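Local coordinates for protein restriction endonuclease PacI (Pseudomonas alcaligenes, PDB 3M7K) that cuts DNA at a rare eight-base-pair target as an HNH restriction endonuclease with a beta-beta-alpha-metal active site, at residues A[107-110]-A[111-114]. Sequence-based numbering, arbitrary orientation.
Sequences LACF and ICNR. With ZN (zinc ion), chain D; MG (magnesium ion), chain F; nucleotides of chain B; nucleotides of chain C.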
ATOM      1  N   LEU A 107      -1.347 -13.635  10.710  1.00 35.34           N
ATOM      2  CA  LEU A 107      -1.774 -13.974   9.352  1.00 34.37           C
ATOM      3  C   LEU A 107      -2.273 -12.706   8.693  1.00 32.94           C
ATOM      4  O   LEU A 107      -2.995 -11.920   9.321  1.00 33.07           O
ATOM      5  CB  LEU A 107      -2.895 -15.004   9.384  1.00 35.30           C
ATOM      6  CG  LEU A 107      -3.126 -16.009   8.272  1.00 37.68           C
ATOM      7  CD1 LEU A 107      -1.900 -16.893   7.953  1.00 38.74           C
ATOM      8  CD2 LEU A 107      -4.332 -16.858   8.692  1.00 39.45           C
ATOM      9  N   ALA A 108      -1.870 -12.489   7.448  1.00 30.00           N
ATOM     10  CA  ALA A 108      -2.305 -11.308   6.705  1.00 29.12           C
ATOM     11  C   ALA A 108      -2.448 -11.593   5.203  1.00 27.83           C
ATOM     12  O   ALA A 108      -1.608 -12.274   4.612  1.00 27.85           O
ATOM     13  CB  ALA A 108      -1.329 -10.132   6.933  1.00 27.80           C
ATOM     14  N   CYS A 109      -3.489 -11.039   4.585  1.00 27.08           N
ATOM     15  CA  CYS A 109      -3.627 -11.139   3.141  1.00 25.96           C
ATOM     16  C   CYS A 109      -2.588 -10.212   2.521  1.00 25.29           C
ATOM     17  O   CYS A 109      -2.081  -9.278   3.185  1.00 25.07           O
ATOM     18  CB  CYS A 109      -5.055 -10.755   2.674  1.00 26.35           C
ATOM     19  SG  CYS A 109      -5.484  -8.949   2.705  1.00 27.98           S
ATOM     20  N   PHE A 110      -2.230 -10.469   1.277  1.00 24.46           N
ATOM     21  CA  PHE A 110      -1.156  -9.696   0.634  1.00 23.93           C
ATOM     22  C   PHE A 110      -1.508  -8.218   0.461  1.00 23.87           C
ATOM     23  O   PHE A 110      -0.608  -7.352   0.416  1.00 23.80           O
ATOM     24  CB  PHE A 110      -0.799 -10.326  -0.715  1.00 24.24           C
ATOM     25  CG  PHE A 110       0.564  -9.924  -1.256  1.00 25.26           C
ATOM     26  CD1 PHE A 110       1.655  -9.743  -0.402  1.00 23.63           C
ATOM     27  CD2 PHE A 110       0.752  -9.761  -2.635  1.00 25.67           C
ATOM     28  CE1 PHE A 110       2.899  -9.377  -0.892  1.00 24.86           C
ATOM     29  CE2 PHE A 110       2.019  -9.435  -3.159  1.00 25.39           C
ATOM     30  CZ  PHE A 110       3.101  -9.241  -2.285  1.00 24.73           C
ATOM     31  N   ILE A 111      -2.805  -7.912   0.372  1.00 23.37           N
ATOM     32  CA  ILE A 111      -3.227  -6.504   0.306  1.00 23.72           C
ATOM     33  C   ILE A 111      -2.882  -5.780   1.618  1.00 23.83           C
ATOM     34  O   ILE A 111      -2.244  -4.726   1.595  1.00 22.93           O
ATOM     35  CB  ILE A 111      -4.723  -6.339  -0.108  1.00 24.11           C
ATOM     36  CG1 ILE A 111      -4.881  -6.651  -1.604  1.00 22.49           C
ATOM     37  CG2 ILE A 111      -5.228  -4.919   0.215  1.00 25.48           C
ATOM     38  CD1 ILE A 111      -6.341  -6.644  -2.161  1.00 25.67           C
ATOM     39  N   CYS A 112      -3.295  -6.337   2.761  1.00 24.04           N
ATOM     40  CA  CYS A 112      -3.021  -5.673   4.035  1.00 25.19           C
ATOM     41  C   CYS A 112      -1.530  -5.695   4.351  1.00 24.59           C
ATOM     42  O   CYS A 112      -0.988  -4.746   4.919  1.00 24.16           O
ATOM     43  CB  CYS A 112      -3.788  -6.353   5.179  1.00 25.41           C
ATOM     44  SG  CYS A 112      -5.561  -6.047   5.095  1.00 31.08           S
ATOM     45  N   ASN A 113      -0.865  -6.789   4.005  1.00 23.90           N
ATOM     46  CA  ASN A 113       0.570  -6.888   4.277  1.00 23.99           C
ATOM     47  C   ASN A 113       1.318  -5.743   3.583  1.00 23.00           C
ATOM     48  O   ASN A 113       2.201  -5.102   4.189  1.00 22.98           O
ATOM     49  CB  ASN A 113       1.145  -8.273   3.851  1.00 23.05           C
ATOM     50  CG  ASN A 113       2.160  -8.817   4.867  1.00 25.80           C
ATOM     51  OD1 ASN A 113       2.586  -8.100   5.792  1.00 27.33           O
ATOM     52  ND2 ASN A 113       2.534 -10.072   4.714  1.00 25.42           N
ATOM     53  N   ARG A 114       0.997  -5.508   2.304  1.00 21.78           N
ATOM     54  CA  ARG A 114       1.673  -4.441   1.537  1.00 21.59           C
ATOM     55  C   ARG A 114       1.278  -3.063   2.041  1.00 22.38           C
ATOM     56  O   ARG A 114       2.115  -2.151   2.098  1.00 22.29           O
ATOM     57  CB  ARG A 114       1.346  -4.538   0.056  1.00 21.42           C
ATOM     58  CG  ARG A 114       2.227  -5.585  -0.624  1.00 22.55           C
ATOM     59  CD  ARG A 114       2.234  -5.287  -2.062  1.00 24.11           C
ATOM     60  NE  ARG A 114       3.233  -5.981  -2.840  1.00 22.23           N
ATOM     61  CZ  ARG A 114       2.971  -6.474  -4.055  1.00 25.76           C
ATOM     62  NH1 ARG A 114       1.731  -6.410  -4.530  1.00 26.78           N
ATOM     63  NH2 ARG A 114       3.926  -7.049  -4.790  1.00 26.35           N
TER
HETATM   64 ZN    ZN D 143      -6.351  -8.229   4.750  1.00 23.82          ZN
HETATM   65 MG    MG F 145       4.414  -7.408   7.065  1.00 23.17          MG
ATOM     66  P    DA B   8       6.504  -4.800  -9.148  1.00 36.16           P
ATOM     67  OP1  DA B   8       6.474  -4.561 -10.606  1.00 37.05           O
ATOM     68  OP2  DA B   8       7.037  -3.773  -8.213  1.00 35.16           O
ATOM     69  O5'  DA B   8       5.019  -5.165  -8.659  1.00 33.27           O
ATOM     70  C5'  DA B   8       4.289  -6.251  -9.232  1.00 31.30           C
ATOM     71  C4'  DA B   8       2.857  -5.809  -9.421  1.00 29.26           C
ATOM     72  O4'  DA B   8       2.289  -5.522  -8.111  1.00 27.15           O
ATOM     73  C3'  DA B   8       2.683  -4.543 -10.247  1.00 28.37           C
ATOM     74  O3'  DA B   8       1.530  -4.761 -11.062  1.00 32.00           O
ATOM     75  C2'  DA B   8       2.451  -3.460  -9.179  1.00 26.15           C
ATOM     76  C1'  DA B   8       1.715  -4.230  -8.097  1.00 24.90           C
ATOM     77  N9   DA B   8       1.936  -3.708  -6.741  1.00 23.14           N
ATOM     78  C8   DA B   8       3.153  -3.664  -6.106  1.00 21.79           C
ATOM     79  N7   DA B   8       3.093  -3.164  -4.889  1.00 20.89           N
ATOM     80  C5   DA B   8       1.745  -2.866  -4.712  1.00 19.42           C
ATOM     81  C6   DA B   8       1.083  -2.301  -3.607  1.00 20.49           C
ATOM     82  N6   DA B   8       1.736  -1.951  -2.464  1.00 18.85           N
ATOM     83  N1   DA B   8      -0.254  -2.104  -3.736  1.00 20.52           N
ATOM     84  C2   DA B   8      -0.882  -2.480  -4.883  1.00 20.30           C
ATOM     85  N3   DA B   8      -0.331  -3.020  -5.988  1.00 22.61           N
ATOM     86  C4   DA B   8       1.007  -3.186  -5.837  1.00 21.41           C
TER
ATOM     87  OP3  DT C   1       9.202  -8.996   3.389  1.00 31.98           O
ATOM     88  P    DT C   1       8.396  -9.933   4.215  1.00 29.25           P
ATOM     89  OP1  DT C   1       7.962  -9.536   5.548  1.00 28.11           O
ATOM     90  OP2  DT C   1       9.117 -11.204   4.262  1.00 28.38           O
ATOM     91  O5'  DT C   1       7.107 -10.094   3.279  1.00 28.75           O
ATOM     92  C5'  DT C   1       6.240 -11.157   3.288  1.00 25.54           C
ATOM     93  C4'  DT C   1       5.240 -10.926   2.155  1.00 22.65           C
ATOM     94  O4'  DT C   1       5.815 -10.063   1.151  1.00 22.38           O
ATOM     95  C3'  DT C   1       4.816 -12.190   1.455  1.00 21.89           C
ATOM     96  O3'  DT C   1       3.438 -12.100   1.084  1.00 21.20           O
ATOM     97  C2'  DT C   1       5.758 -12.232   0.245  1.00 23.26           C
ATOM     98  C1'  DT C   1       5.947 -10.749  -0.084  1.00 22.28           C
ATOM     99  N1   DT C   1       7.294 -10.502  -0.618  1.00 24.83           N
ATOM    100  C2   DT C   1       7.432 -10.120  -1.934  1.00 24.52           C
ATOM    101  O2   DT C   1       6.502  -9.960  -2.697  1.00 24.18           O
ATOM    102  N3   DT C   1       8.718  -9.923  -2.348  1.00 25.90           N
ATOM    103  C4   DT C   1       9.866 -10.077  -1.588  1.00 26.09           C
ATOM    104  O4   DT C   1      10.971  -9.882  -2.075  1.00 30.40           O
ATOM    105  C5   DT C   1       9.668 -10.477  -0.212  1.00 25.74           C
ATOM    106  C7   DT C   1      10.858 -10.671   0.698  1.00 25.20           C
ATOM    107  C6   DT C   1       8.398 -10.670   0.209  1.00 24.51           C
TER
HETATM  108  O   HOH W   1       0.607 -11.342   2.957  1.00 25.99           O
HETATM  109  O   HOH W   2      -0.852  -6.043  -2.511  1.00 31.29           O
HETATM  110  O   HOH W   3       3.760  -5.190   6.554  1.00 24.27           O
HETATM  111  O   HOH W   4       6.047  -6.785   8.578  1.00 28.46           O
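Both faces of the Arg114 guanidinium are taken: CE2 of Phe110 lies over the centre of one, 3.2 Å from Arg114 CZ, and N7 of adenine DA8 of chain B sits over the other. The phenyl ring is tilted by 39° to the guanidinium plane, and lower down the arginine chain CG of Arg114 rests over a face of the Phe110 ring, 4.2 Å from its centroid, as a CH-pi contact. Phe110 turns CG anti to its backbone N (chi1 -161°), which swings the ring towards the extended arginine and towards thymidine DT1 of chain C, whose O3' approaches CD1 obliquely. NE of Arg114 hydrogen-bonds O2 of a further thymine base, while NH1 shares a water with the Phe110 carbonyl. With an alanine in place of Arg114, that thymine O2 would probably lose its donor, and the Phe110 ring and DA8 would lose the flat group packed between them. Residues 107-114 span the end of the second strand (105-108) and the start of the helix (110-116) of the beta-beta-alpha-metal motif, the first strand being 90-93. Cys109 is the N-cap; its SG accepts from Cys112 N at 3.4 Å and 165°, and Cys109 O accepts from Asn113 N at 2.9 Å. Cys109 SG and Cys112 SG also bind one zinc ion, both at 2.3 Å, with Cys63 and Cys66 completing the site, so the metal pins the helix start. The next residue, Asn113, gives OD1 to the magnesium ion at 2.3 Å, alongside Asp92 and a DNA phosphate. Asn113 ND2 donates to a water that also lies within hydrogen-bonding distance of Ala108 O, and ND2 also makes a weak hydrogen bond to Val91 O.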